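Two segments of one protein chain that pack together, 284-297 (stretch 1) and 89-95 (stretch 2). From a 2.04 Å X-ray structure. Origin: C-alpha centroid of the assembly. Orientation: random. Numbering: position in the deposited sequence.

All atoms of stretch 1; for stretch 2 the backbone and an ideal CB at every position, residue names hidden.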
# COMPACT_ATOMS: atom_id res chain seq x y z
N SER A 284 11.82 -9.45 18.95
CA SER A 284 12.25 -8.31 19.81
C SER A 284 12.83 -8.83 21.12
O SER A 284 13.81 -8.31 21.62
CB SER A 284 11.09 -7.34 20.09
OG SER A 284 10.12 -7.89 20.97
N TYR A 285 12.26 -9.90 21.69
CA TYR A 285 12.90 -10.48 22.88
C TYR A 285 14.26 -11.10 22.59
O TYR A 285 15.22 -10.97 23.38
CB TYR A 285 11.97 -11.53 23.52
CG TYR A 285 10.80 -10.94 24.25
CD1 TYR A 285 10.98 -10.06 25.31
CD2 TYR A 285 9.51 -11.30 23.90
CE1 TYR A 285 9.89 -9.51 26.00
CE2 TYR A 285 8.40 -10.78 24.58
CZ TYR A 285 8.61 -9.90 25.64
OH TYR A 285 7.52 -9.38 26.28
N LEU A 286 14.38 -11.79 21.46
CA LEU A 286 15.65 -12.40 21.12
C LEU A 286 16.71 -11.30 21.03
O LEU A 286 17.81 -11.44 21.57
CB LEU A 286 15.55 -13.10 19.77
CG LEU A 286 16.91 -13.60 19.28
CD1 LEU A 286 17.44 -14.75 20.18
CD2 LEU A 286 16.83 -14.04 17.80
N GLU A 287 16.38 -10.23 20.32
CA GLU A 287 17.36 -9.16 20.10
C GLU A 287 17.71 -8.37 21.37
O GLU A 287 18.86 -7.91 21.57
CB GLU A 287 16.82 -8.19 19.06
CG GLU A 287 17.79 -7.07 18.70
CD GLU A 287 18.91 -7.52 17.74
OE1 GLU A 287 18.96 -8.74 17.33
OE2 GLU A 287 19.74 -6.64 17.40
N GLU A 288 16.69 -8.18 22.21
CA GLU A 288 16.88 -7.55 23.53
C GLU A 288 17.88 -8.35 24.39
O GLU A 288 18.78 -7.80 25.03
CB GLU A 288 15.55 -7.46 24.25
CG GLU A 288 15.69 -6.85 25.63
CD GLU A 288 14.41 -6.83 26.36
OE1 GLU A 288 13.71 -7.86 26.39
OE2 GLU A 288 14.08 -5.76 26.90
N LEU A 289 17.72 -9.66 24.40
CA LEU A 289 18.56 -10.55 25.22
C LEU A 289 20.00 -10.64 24.70
O LEU A 289 20.97 -10.61 25.49
CB LEU A 289 17.93 -11.93 25.33
CG LEU A 289 18.73 -13.01 26.10
CD1 LEU A 289 19.16 -12.43 27.40
CD2 LEU A 289 17.91 -14.27 26.38
N LYS A 290 20.17 -10.75 23.38
CA LYS A 290 21.52 -10.69 22.82
C LYS A 290 22.23 -9.40 23.25
O LYS A 290 23.45 -9.40 23.44
CB LYS A 290 21.49 -10.78 21.28
CG LYS A 290 20.90 -12.05 20.74
CD LYS A 290 21.12 -12.08 19.20
CE LYS A 290 20.51 -13.34 18.55
NZ LYS A 290 20.15 -13.07 17.08
N THR A 291 21.48 -8.31 23.36
CA THR A 291 22.06 -7.01 23.70
C THR A 291 22.52 -6.99 25.15
O THR A 291 23.62 -6.52 25.45
CB THR A 291 21.09 -5.81 23.43
OG1 THR A 291 20.66 -5.85 22.06
CG2 THR A 291 21.78 -4.46 23.70
N PHE A 292 21.66 -7.48 26.04
CA PHE A 292 22.00 -7.67 27.45
C PHE A 292 23.30 -8.49 27.63
O PHE A 292 24.18 -8.13 28.42
CB PHE A 292 20.84 -8.37 28.20
CG PHE A 292 21.19 -8.70 29.66
CD1 PHE A 292 21.46 -7.68 30.56
CD2 PHE A 292 21.27 -10.02 30.09
CE1 PHE A 292 21.78 -7.94 31.87
CE2 PHE A 292 21.59 -10.31 31.43
CZ PHE A 292 21.85 -9.26 32.32
N ILE A 293 23.39 -9.60 26.92
CA ILE A 293 24.57 -10.47 26.96
C ILE A 293 25.82 -9.75 26.42
O ILE A 293 26.89 -9.82 27.03
CB ILE A 293 24.28 -11.75 26.16
CG1 ILE A 293 23.25 -12.58 26.92
CG2 ILE A 293 25.59 -12.54 25.88
CD1 ILE A 293 22.59 -13.64 26.05
N LYS A 294 25.69 -9.05 25.29
CA LYS A 294 26.74 -8.19 24.76
C LYS A 294 27.20 -7.16 25.79
O LYS A 294 28.41 -6.98 25.98
CB LYS A 294 26.25 -7.44 23.51
CG LYS A 294 27.33 -6.49 22.89
CD LYS A 294 26.82 -5.70 21.66
CE LYS A 294 25.76 -4.65 22.04
NZ LYS A 294 26.35 -3.31 22.49
N ASN A 295 26.26 -6.48 26.46
CA ASN A 295 26.66 -5.45 27.42
C ASN A 295 27.46 -6.11 28.55
O ASN A 295 28.48 -5.59 29.00
CB ASN A 295 25.47 -4.74 28.08
CG ASN A 295 24.56 -4.04 27.09
OD1 ASN A 295 23.36 -3.93 27.36
ND2 ASN A 295 25.10 -3.54 25.98
N VAL A 296 26.94 -7.22 29.06
CA VAL A 296 27.61 -7.99 30.11
C VAL A 296 29.02 -8.45 29.70
O VAL A 296 29.99 -8.18 30.39
CB VAL A 296 26.79 -9.21 30.54
CG1 VAL A 296 27.65 -10.13 31.44
CG2 VAL A 296 25.55 -8.75 31.26
N LYS A 297 29.12 -9.14 28.58
CA LYS A 297 30.41 -9.62 28.12
C LYS A 297 31.41 -8.51 27.89
O LYS A 297 32.62 -8.70 28.08
CB LYS A 297 30.25 -10.39 26.81
CG LYS A 297 29.65 -11.75 26.93
CD LYS A 297 29.56 -12.32 25.53
CE LYS A 297 28.89 -13.68 25.47
NZ LYS A 297 29.84 -14.78 25.80
N UNK A 89 25.84 -10.15 40.96
CA UNK A 89 25.40 -10.74 39.67
C UNK A 89 24.73 -9.70 38.77
O UNK A 89 23.80 -9.03 39.20
CB UNK A 89 24.43 -11.90 39.92
N UNK A 90 25.15 -9.61 37.51
CA UNK A 90 24.51 -8.71 36.54
C UNK A 90 23.04 -9.08 36.36
O UNK A 90 22.71 -10.26 36.35
CB UNK A 90 25.24 -8.76 35.19
N UNK A 91 22.15 -8.09 36.26
CA UNK A 91 20.73 -8.41 36.34
C UNK A 91 19.88 -7.74 35.25
O UNK A 91 20.01 -6.52 34.99
CB UNK A 91 20.20 -8.00 37.72
N UNK A 92 19.05 -8.56 34.58
CA UNK A 92 18.04 -8.06 33.64
C UNK A 92 16.71 -8.25 34.34
O UNK A 92 16.46 -9.32 34.92
CB UNK A 92 18.08 -8.78 32.29
N UNK A 93 15.87 -7.20 34.36
CA UNK A 93 14.56 -7.29 34.98
C UNK A 93 13.44 -6.98 33.97
O UNK A 93 13.41 -5.90 33.37
CB UNK A 93 14.48 -6.33 36.17
N UNK A 94 12.50 -7.91 33.85
CA UNK A 94 11.35 -7.69 32.99
C UNK A 94 10.58 -6.44 33.44
O UNK A 94 10.63 -6.04 34.63
CB UNK A 94 10.44 -8.92 33.00
N UNK A 95 9.90 -5.82 32.48
CA UNK A 95 8.95 -4.77 32.73
C UNK A 95 7.85 -5.28 33.65
O UNK A 95 7.42 -6.43 33.51
CB UNK A 95 8.37 -4.25 31.42

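The axes of the helix (stretch 1) and of strand 90-94 run nearly antiparallel, at 159°, and approach to 10.1 Å. Y285, E288, F292 and V296 make the helix side of the contact.

Position 89 has nothing of the helix within 5.5 Å of its ideal CB. Almost any side chain would fit as far as stretch 1 is concerned. The residue is K89, and it makes no contact with the helix.

Position 90 points its CA-to-CB bond toward the helix. The ideal CB lies 3.9 Å from V296 CG2 and 4.5 Å from F292 CZ. Stretch 1 offers apolar surface here and no nearby polar partner. A valine, leucine, or flat ring would suit it. The residue is H90, with chi1 m. Its ring swings to V296, with H90 CD2 3.8 Å from V296 CG1. Its ND1 is hydrogen-bonded elsewhere in the structure.

Position 91 points away, as alternation in an extended strand predicts, so stretch 1 sets no clear preference. The residue is V91. Its backbone still matters: V91 C is 3.8 Å from F292 CZ.

Position 92 points toward the helix again. Its ideal CB is 3.8 Å from F292 CZ, over the ring. Beyond it lies E288. Leucine, methionine or an aromatic could cover the ring; a long chain ending in a donor, such as lysine, might reach the E288 carboxylate. The residue is F92, with chi1 t. Its CB sits 3.7 Å from the centroid of the F292 ring, in a CH-pi contact. The rings also pack edge-to-face, the edge of F92 toward the face of F292. F92 CZ comes 3.4 Å from E288 OE1, which lies near the plane of the F92 ring. The hydrogens at the ring edge are slightly positive, which suits a carboxylate oxygen.

Position 93 is out of reach of the helix. Stretch 1 sets no size or polarity here. The residue is C93.

Position 94 points sideways, with no helix atom within 5.5 Å of its ideal CB. A long side chain could still reach Y285 and E288. The E288 carboxylate would favour lysine or arginine, and the Y285 hydroxyl any polar group. The residue is E94, against that charge preference. E94 OE1 lies 4.2 Å from E288 OE1, a close pair of like charges, and is hydrogen-bonded elsewhere. A water bridges to the tyrosine, its O 2.7 Å from E94 OE2 and 2.8 Å from Y285 OH.

Position 95 is out of reach, so stretch 1 would accept most side chains, polar or charged ones included. The residue is K95. K95 N makes a weak hydrogen bond to E94 OE2, at 3.3 Å.

Stretch 2 89-95: KHVFCEK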
# COMPACT_ATOMS: atom_id res chain seq x y z
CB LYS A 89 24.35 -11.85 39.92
CG LYS A 89 24.86 -13.02 40.81
CD LYS A 89 26.27 -13.48 40.34
CE LYS A 89 26.83 -14.56 41.27
NZ LYS A 89 25.94 -15.75 41.35
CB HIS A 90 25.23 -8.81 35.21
CG HIS A 90 26.63 -8.30 35.28
ND1 HIS A 90 26.93 -7.00 35.63
CD2 HIS A 90 27.82 -8.92 35.06
CE1 HIS A 90 28.25 -6.84 35.60
NE2 HIS A 90 28.80 -7.99 35.25
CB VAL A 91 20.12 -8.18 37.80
CG1 VAL A 91 20.37 -6.81 38.32
CG2 VAL A 91 18.61 -8.46 37.82
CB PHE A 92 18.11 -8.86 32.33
CG PHE A 92 16.92 -8.68 31.40
CD1 PHE A 92 17.01 -7.83 30.29
CD2 PHE A 92 15.73 -9.37 31.62
CE1 PHE A 92 15.89 -7.65 29.42
CE2 PHE A 92 14.63 -9.23 30.75
CZ PHE A 92 14.71 -8.35 29.65
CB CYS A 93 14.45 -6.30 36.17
SG CYS A 93 12.99 -6.50 37.20
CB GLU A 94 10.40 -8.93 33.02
CG GLU A 94 10.60 -9.87 31.81
CD GLU A 94 10.57 -9.10 30.48
OE1 GLU A 94 11.44 -9.32 29.61
OE2 GLU A 94 9.67 -8.25 30.31
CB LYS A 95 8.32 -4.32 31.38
CG LYS A 95 6.92 -3.63 31.52
CD LYS A 95 5.73 -4.60 31.60
CE LYS A 95 4.41 -3.88 31.41
NZ LYS A 95 3.25 -4.61 32.02
O HOH W 1 8.31 -7.41 28.17
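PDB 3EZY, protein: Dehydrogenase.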